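Local structure of putative iron-regulated protein A (Parabacteroides distasonis ATCC 8503, 4ECG) at residues S68-K71 with N72-A75; E160-L164 with E165-F169; P168-K171 with N172-E175. The protein binds calcium ions and is an imelysin-like protein of unproven function, possibly a metallopeptidase or involved in iron regulation. All blocks are in the same frame, centred on the assembly; numbering follows the deposited sequence.

Interaction 1 (S68-K71 with N72-A75); sequences SGSK and NDLA
S70 and D73 meet at the first turn of helix 71-89 in a capping bond: the hydroxyl oxygen of S70, the N-cap residue, accepts from D73 N at 3.2 Å, with an N-H...O angle of 164°. The S70 side chain can reach this amide because OG stands trans to its own backbone nitrogen (chi1 164°), beside the carbonyl carbon.

A second serine joins in. S68 OG accepts from S70 N at 3.0 Å, an ST turn. S70 N thus bonds to S68 OG instead of to the D73 carboxylate, and the reciprocal bond of a capping box is missing. S68 OG also lies 2.8 Å from D73 OD2, its one proton not assigned between that oxygen and K64 O. D73 folds its carboxylate back toward the N-terminal end of its helix (chi1 -67°), where the partial positive charge of that end would probably suit its negative charge.

Van der Waals contact is modest: S70 CB sits 3.5 Å from D73 OD2. The i to i+4 bonds of the helix begin at once, with L74 N donating to S70 O and A75 N to K71 O, both at 3.0 Å, the latter almost straight. The side chain of K71, at the outer surface, lies about 6 Å from the side chains of D163 and E165, which bind a calcium ion.

G69, with positive phi, is the first residue to leave the helical conformation after helix 29-68. A short link, S68-S70, therefore joins helices 29-68 and 71-89, which touch through D73 on K64 and F65 and through L74 on F65.

Interaction 2 (E160-L164 with E165-F169); sequences EPRDL and ETSPF. With CA (calcium ion), chain D; CA (calcium ion), chain I.
D163 OD2 is gripped by T166 twice and by a calcium ion as well. T166 N donates to it at 2.7 Å, nearly along the C-O axis, whereas the T166 hydroxyl donates at 2.8 Å from well above the carboxylate plane. A weak bond from E165 N adds to these, and the D163 carbonyl oxygen accepts from S167 N. Carboxylate to the amides two and three residues on, carbonyl to the amide four on: this is an Asx motif, and it fixes the carboxylate, both of whose oxygens bind the metal. The calcium is bound closely by D163 OD1, at 2.3 Å, and more loosely by OD2. E165 OE1 supplies a further ligand at 2.3 Å, with its carboxylate turned nearly perpendicular to that of D163, and three waters complete the ligands found.

The loop leaves a two-stranded hairpin, 156-157 with 160-161, in an otherwise largely helical imelysin-like fold. At its start E160 OE1 binds a second calcium at 2.7 Å, and a water on that ion also donates to P161 O.

R162 has CG anti to its backbone nitrogen (chi1 172°) and runs extended from there to NE. NE donates to S167 O at 2.8 Å, in the carbonyl plane and close to the guanidinium plane; NH2 makes weak bonds to S167 O and P168 O. With its edge so held, the guanidinium lies flat on the F169 ring, CZ 3.9 Å from the centroid and the planes 19° apart, a cation-pi stack. L164 CD2 touches the ring from its edge, and a water joins L164 O to F169 N. S167 OG is buried here without a partner. R162 NH1 also donates to M154 O, near the end of helix 147-155, and pairs with E173.

Interaction 3 (P168-K171 with N172-E175); sequences PFAK and NELE
L174 lays its CD2 methyl over the ring of F169, 3.7 Å from the centroid and 18° off the ring normal, a CH-pi contact displaced toward the CD1 rim, with CD2 to F169 CD1 at 3.5 Å. The methyl covers the face opposite the one on which the R162 guanidinium rests, so the ring is sandwiched between an aliphatic and a cationic group. L174 can present it because its CG stands trans to the carbonyl carbon (chi1 -76°), which brings CD2 over the ring.

Beside the ring, E173 runs out as a straight chain, CG trans to the backbone nitrogen (chi1 -177°). Its CD passes 3.8 Å from F169 CD1, and its OE1 accepts from A170 N at 3.1 Å, met on the anti side of the carboxylate. A170 is the N-cap of helix 171-196 and E173 its N3 residue, so this is one half of a capping box; alanine offers no side-chain acceptor for the other half. F169 and L174, the residue before the cap and the fourth of the helix, form the hydrophobic staple that often accompanies such a cap.

The backbone turn beneath is closed by L174 N donating to A170 O at 3.1 Å, with a weak bond from E173 N to the same oxygen.

Further out, E173 OE2 forms a salt bridge with R162 NH1 at 2.9 Å. An alanine in place of E173 would probably leave A170 N without its side-chain acceptor and R162 without its carboxylate mate. Helix 115-124 lies alongside: I122 packs on A170 and E173, and its carbonyl oxygen accepts from N172 ND2.

All three contacts lie at the surface, at one end of the molecule, yet their chemistry differs. Interactions 1 and 3 both start helices, 71-89 and 171-196, but by complementary means: in one a serine N-cap accepts from a helix amide, in the other a glutamate takes the amide of an alanine N-cap, with a hydrophobic staple beside it. Interaction 2, the loop between hairpin and helix, relies on calcium and charge. It shares P168 and F169 with interaction 3, and a charged pair joins the two further. Interactions 1 and 2 meet through apolar packing of L74 against L164, whereas interactions 1 and 3 do not touch.

Interaction 1 (S68-K71 with N72-A75)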
loop_
_atom_site.group_PDB
_atom_site.type_symbol
_atom_site.label_atom_id
_atom_site.label_comp_id
_atom_site.label_asym_id
_atom_site.label_seq_id
_atom_site.Cartn_x
_atom_site.Cartn_y
_atom_site.Cartn_z
ATOM N N SER A 68 -12.952 -27.656 3.657
ATOM C CA SER A 68 -12.325 -28.888 4.295
ATOM C C SER A 68 -12.127 -28.867 5.789
ATOM O O SER A 68 -12.160 -29.904 6.440
ATOM C CB SER A 68 -10.909 -29.080 3.750
ATOM O OG SER A 68 -10.108 -27.935 4.090
ATOM N N GLY A 69 -11.841 -27.691 6.325
ATOM C CA GLY A 69 -11.436 -27.547 7.709
ATOM C C GLY A 69 -9.993 -27.980 7.971
ATOM O O GLY A 69 -9.593 -28.085 9.113
ATOM N N SER A 70 -9.212 -28.180 6.908
ATOM C CA SER A 70 -7.854 -28.697 7.020
ATOM C C SER A 70 -6.906 -27.627 7.538
ATOM O O SER A 70 -6.895 -26.515 7.022
ATOM C CB SER A 70 -7.367 -29.189 5.641
ATOM O OG SER A 70 -5.971 -29.344 5.612
ATOM N N LYS A 71 -6.116 -27.979 8.550
ATOM C CA LYS A 71 -4.958 -27.181 9.010
ATOM C C LYS A 71 -3.922 -26.849 7.882
ATOM O O LYS A 71 -3.443 -25.765 7.826
ATOM C CB LYS A 71 -4.338 -27.857 10.265
ATOM C CG LYS A 71 -2.849 -27.657 10.512
ATOM C CD LYS A 71 -2.383 -28.280 11.845
ATOM C CE LYS A 71 -1.018 -29.002 11.741
ATOM N NZ LYS A 71 0.138 -28.051 11.835
ATOM N N ASN A 72 -3.604 -27.767 6.984
ATOM C CA ASN A 72 -2.706 -27.454 5.876
ATOM C C ASN A 72 -3.308 -26.435 4.892
ATOM O O ASN A 72 -2.579 -25.519 4.436
ATOM C CB ASN A 72 -2.218 -28.724 5.129
ATOM C CG ASN A 72 -1.430 -29.670 6.028
ATOM O OD1 ASN A 72 -0.881 -29.267 7.046
ATOM N ND2 ASN A 72 -1.410 -30.928 5.675
ATOM N N ASP A 73 -4.627 -26.560 4.631
ATOM C CA ASP A 73 -5.349 -25.644 3.737
ATOM C C ASP A 73 -5.404 -24.230 4.334
ATOM O O ASP A 73 -5.305 -23.258 3.613
ATOM C CB ASP A 73 -6.764 -26.155 3.420
ATOM C CG ASP A 73 -6.757 -27.429 2.592
ATOM O OD1 ASP A 73 -5.682 -27.878 2.128
ATOM O OD2 ASP A 73 -7.839 -28.007 2.399
ATOM N N LEU A 74 -5.546 -24.153 5.649
ATOM C CA LEU A 74 -5.482 -22.913 6.376
ATOM C C LEU A 74 -4.109 -22.260 6.242
ATOM O O LEU A 74 -4.030 -21.084 5.842
ATOM C CB LEU A 74 -5.791 -23.124 7.864
ATOM C CG LEU A 74 -5.846 -21.823 8.730
ATOM C CD1 LEU A 74 -6.799 -20.722 8.240
ATOM C CD2 LEU A 74 -6.221 -22.131 10.149
ATOM N N ALA A 75 -3.053 -23.006 6.586
ATOM C CA ALA A 75 -1.665 -22.516 6.418
ATOM C C ALA A 75 -1.456 -21.978 5.014
ATOM O O ALA A 75 -0.841 -20.894 4.862
ATOM C CB ALA A 75 -0.616 -23.609 6.749
#

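Interaction 2 (E160-L164 with E165-F169)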
loop_
_atom_site.group_PDB
_atom_site.type_symbol
_atom_site.label_atom_id
_atom_site.label_comp_id
_atom_site.label_asym_id
_atom_site.label_seq_id
_atom_site.Cartn_x
_atom_site.Cartn_y
_atom_site.Cartn_z
ATOM N N GLU A 160 0.575 -16.271 13.619
ATOM C CA GLU A 160 0.565 -17.628 13.149
ATOM C C GLU A 160 -0.792 -17.924 12.595
ATOM O O GLU A 160 -1.767 -17.306 13.001
ATOM C CB GLU A 160 0.821 -18.597 14.325
ATOM C CG GLU A 160 2.220 -18.511 14.899
ATOM C CD GLU A 160 2.568 -19.624 15.880
ATOM O OE1 GLU A 160 1.650 -20.283 16.429
ATOM O OE2 GLU A 160 3.781 -19.840 16.082
ATOM N N PRO A 161 -0.880 -18.960 11.754
ATOM C CA PRO A 161 -2.178 -19.520 11.472
ATOM C C PRO A 161 -2.934 -19.769 12.722
ATOM O O PRO A 161 -2.390 -20.231 13.725
ATOM C CB PRO A 161 -1.842 -20.799 10.764
ATOM C CG PRO A 161 -0.582 -20.451 10.010
ATOM C CD PRO A 161 0.174 -19.726 11.071
ATOM N N ARG A 162 -4.203 -19.412 12.669
ATOM C CA ARG A 162 -5.117 -19.617 13.792
ATOM C C ARG A 162 -5.165 -21.068 14.149
ATOM O O ARG A 162 -5.014 -21.934 13.277
ATOM C CB ARG A 162 -6.507 -19.104 13.407
ATOM C CG ARG A 162 -7.634 -19.404 14.358
ATOM C CD ARG A 162 -8.834 -18.735 13.780
ATOM N NE ARG A 162 -10.043 -18.853 14.564
ATOM C CZ ARG A 162 -11.145 -18.166 14.290
ATOM N NH1 ARG A 162 -11.142 -17.309 13.259
ATOM N NH2 ARG A 162 -12.245 -18.325 15.024
ATOM N N ASP A 163 -5.328 -21.361 15.423
ATOM C CA ASP A 163 -5.418 -22.784 15.768
ATOM C C ASP A 163 -6.901 -23.242 15.763
ATOM O O ASP A 163 -7.758 -22.719 16.512
ATOM C CB ASP A 163 -4.700 -23.080 17.082
ATOM C CG ASP A 163 -4.684 -24.570 17.421
ATOM O OD1 ASP A 163 -3.755 -25.289 16.925
ATOM O OD2 ASP A 163 -5.618 -24.978 18.173
ATOM N N LEU A 164 -7.209 -24.225 14.917
ATOM C CA LEU A 164 -8.624 -24.586 14.703
ATOM C C LEU A 164 -9.352 -25.218 15.916
ATOM O O LEU A 164 -10.586 -25.176 15.966
ATOM C CB LEU A 164 -8.759 -25.428 13.450
ATOM C CG LEU A 164 -8.349 -24.679 12.168
ATOM C CD1 LEU A 164 -8.140 -25.698 11.048
ATOM C CD2 LEU A 164 -9.396 -23.649 11.755
ATOM N N GLU A 165 -8.606 -25.735 16.910
ATOM C CA GLU A 165 -9.204 -26.297 18.157
ATOM C C GLU A 165 -9.060 -25.268 19.314
ATOM O O GLU A 165 -9.994 -25.074 20.047
ATOM C CB GLU A 165 -8.561 -27.657 18.518
ATOM C CG GLU A 165 -8.508 -28.698 17.370
ATOM C CD GLU A 165 -7.485 -28.391 16.239
ATOM O OE1 GLU A 165 -6.355 -27.929 16.534
ATOM O OE2 GLU A 165 -7.782 -28.611 15.035
ATOM N N THR A 166 -7.919 -24.562 19.423
ATOM C CA THR A 166 -7.747 -23.473 20.454
ATOM C C THR A 166 -8.781 -22.316 20.273
ATOM O O THR A 166 -9.360 -21.853 21.234
ATOM C CB THR A 166 -6.303 -22.844 20.439
ATOM O OG1 THR A 166 -5.291 -23.824 20.702
ATOM C CG2 THR A 166 -6.182 -21.720 21.441
ATOM N N SER A 167 -9.013 -21.862 19.036
ATOM C CA SER A 167 -9.954 -20.742 18.777
ATOM C C SER A 167 -10.891 -21.125 17.643
ATOM O O SER A 167 -10.719 -20.713 16.509
ATOM C CB SER A 167 -9.207 -19.414 18.477
ATOM O OG SER A 167 -7.791 -19.610 18.405
ATOM N N PRO A 168 -11.882 -21.944 17.941
ATOM C CA PRO A 168 -12.644 -22.524 16.834
ATOM C C PRO A 168 -13.500 -21.538 16.056
ATOM O O PRO A 168 -14.088 -20.646 16.609
ATOM C CB PRO A 168 -13.544 -23.548 17.537
ATOM C CG PRO A 168 -13.550 -23.176 18.989
ATOM C CD PRO A 168 -12.186 -22.599 19.226
ATOM N N PHE A 169 -13.588 -21.736 14.762
ATOM C CA PHE A 169 -14.481 -20.924 13.905
ATOM C C PHE A 169 -15.937 -21.102 14.256
ATOM O O PHE A 169 -16.363 -22.239 14.482
ATOM C CB PHE A 169 -14.304 -21.347 12.433
ATOM C CG PHE A 169 -13.257 -20.574 11.668
ATOM C CD1 PHE A 169 -13.584 -19.383 11.054
ATOM C CD2 PHE A 169 -11.987 -21.057 11.526
ATOM C CE1 PHE A 169 -12.646 -18.672 10.335
ATOM C CE2 PHE A 169 -11.032 -20.356 10.806
ATOM C CZ PHE A 169 -11.360 -19.159 10.212
HETATM CA CA CA D . -4.344 -27.481 17.505
HETATM CA CA CA I . 0.533 -22.614 15.730
HETATM O O HOH W 1 -1.527 -21.060 16.113
HETATM O O HOH W 2 -12.424 -24.304 13.934
HETATM O O HOH W 3 -3.320 -28.137 15.170
HETATM O O HOH W 4 -4.742 -29.631 18.120
HETATM O O HOH W 5 -4.859 -26.735 19.541
HETATM O O HOH W 6 -0.128 -22.153 18.070
#

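Interaction 3 (P168-K171 with N172-E175)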
loop_
_atom_site.group_PDB
_atom_site.type_symbol
_atom_site.label_atom_id
_atom_site.label_comp_id
_atom_site.label_asym_id
_atom_site.label_seq_id
_atom_site.Cartn_x
_atom_site.Cartn_y
_atom_site.Cartn_z
ATOM N N PRO A 168 -11.882 -21.944 17.941
ATOM C CA PRO A 168 -12.644 -22.524 16.834
ATOM C C PRO A 168 -13.500 -21.538 16.056
ATOM O O PRO A 168 -14.088 -20.646 16.609
ATOM C CB PRO A 168 -13.544 -23.548 17.537
ATOM C CG PRO A 168 -13.550 -23.176 18.989
ATOM C CD PRO A 168 -12.186 -22.599 19.226
ATOM N N PHE A 169 -13.588 -21.736 14.762
ATOM C CA PHE A 169 -14.481 -20.924 13.905
ATOM C C PHE A 169 -15.937 -21.102 14.256
ATOM O O PHE A 169 -16.363 -22.239 14.482
ATOM C CB PHE A 169 -14.304 -21.347 12.433
ATOM C CG PHE A 169 -13.257 -20.574 11.668
ATOM C CD1 PHE A 169 -13.584 -19.383 11.054
ATOM C CD2 PHE A 169 -11.987 -21.057 11.526
ATOM C CE1 PHE A 169 -12.646 -18.672 10.335
ATOM C CE2 PHE A 169 -11.032 -20.356 10.806
ATOM C CZ PHE A 169 -11.360 -19.159 10.212
ATOM N N ALA A 170 -16.708 -20.010 14.274
ATOM C CA ALA A 170 -18.167 -20.093 14.147
ATOM C C ALA A 170 -18.572 -20.350 12.660
ATOM O O ALA A 170 -17.932 -19.820 11.761
ATOM C CB ALA A 170 -18.834 -18.817 14.676
ATOM N N LYS A 171 -19.629 -21.150 12.419
ATOM C CA LYS A 171 -20.152 -21.468 11.064
ATOM C C LYS A 171 -20.370 -20.141 10.298
ATOM O O LYS A 171 -20.032 -20.034 9.136
ATOM C CB LYS A 171 -21.499 -22.280 11.134
ATOM C CG LYS A 171 -21.793 -23.480 10.156
ATOM C CD LYS A 171 -23.354 -23.762 9.916
ATOM C CE LYS A 171 -23.911 -25.241 9.747
ATOM N NZ LYS A 171 -24.635 -26.075 10.852
ATOM N N ASN A 172 -20.969 -19.139 10.954
ATOM C CA ASN A 172 -21.209 -17.846 10.324
ATOM C C ASN A 172 -19.906 -17.123 9.987
ATOM O O ASN A 172 -19.831 -16.414 9.007
ATOM C CB ASN A 172 -22.070 -16.930 11.182
ATOM C CG ASN A 172 -23.542 -17.275 11.136
ATOM O OD1 ASN A 172 -23.951 -18.089 10.339
ATOM N ND2 ASN A 172 -24.353 -16.637 12.016
ATOM N N GLU A 173 -18.887 -17.303 10.813
ATOM C CA GLU A 173 -17.624 -16.623 10.636
ATOM C C GLU A 173 -16.931 -17.153 9.399
ATOM O O GLU A 173 -16.255 -16.403 8.737
ATOM C CB GLU A 173 -16.793 -16.863 11.863
ATOM C CG GLU A 173 -15.456 -16.170 11.897
ATOM C CD GLU A 173 -14.693 -16.482 13.168
ATOM O OE1 GLU A 173 -15.194 -17.301 13.979
ATOM O OE2 GLU A 173 -13.609 -15.876 13.363
ATOM N N LEU A 174 -17.136 -18.430 9.067
ATOM C CA LEU A 174 -16.586 -19.021 7.849
ATOM C C LEU A 174 -17.243 -18.420 6.622
ATOM O O LEU A 174 -16.571 -18.064 5.642
ATOM C CB LEU A 174 -16.771 -20.546 7.826
ATOM C CG LEU A 174 -15.771 -21.275 8.755
ATOM C CD1 LEU A 174 -16.281 -22.673 9.040
ATOM C CD2 LEU A 174 -14.341 -21.316 8.197
ATOM N N GLU A 175 -18.557 -18.314 6.647
ATOM C CA GLU A 175 -19.225 -17.678 5.538
ATOM C C GLU A 175 -18.779 -16.181 5.417
ATOM O O GLU A 175 -18.614 -15.628 4.311
ATOM C CB GLU A 175 -20.737 -17.838 5.688
ATOM C CG GLU A 175 -21.491 -17.308 4.487
ATOM C CD GLU A 175 -21.200 -18.046 3.153
ATOM O OE1 GLU A 175 -20.810 -19.274 3.201
ATOM O OE2 GLU A 175 -21.389 -17.382 2.063
#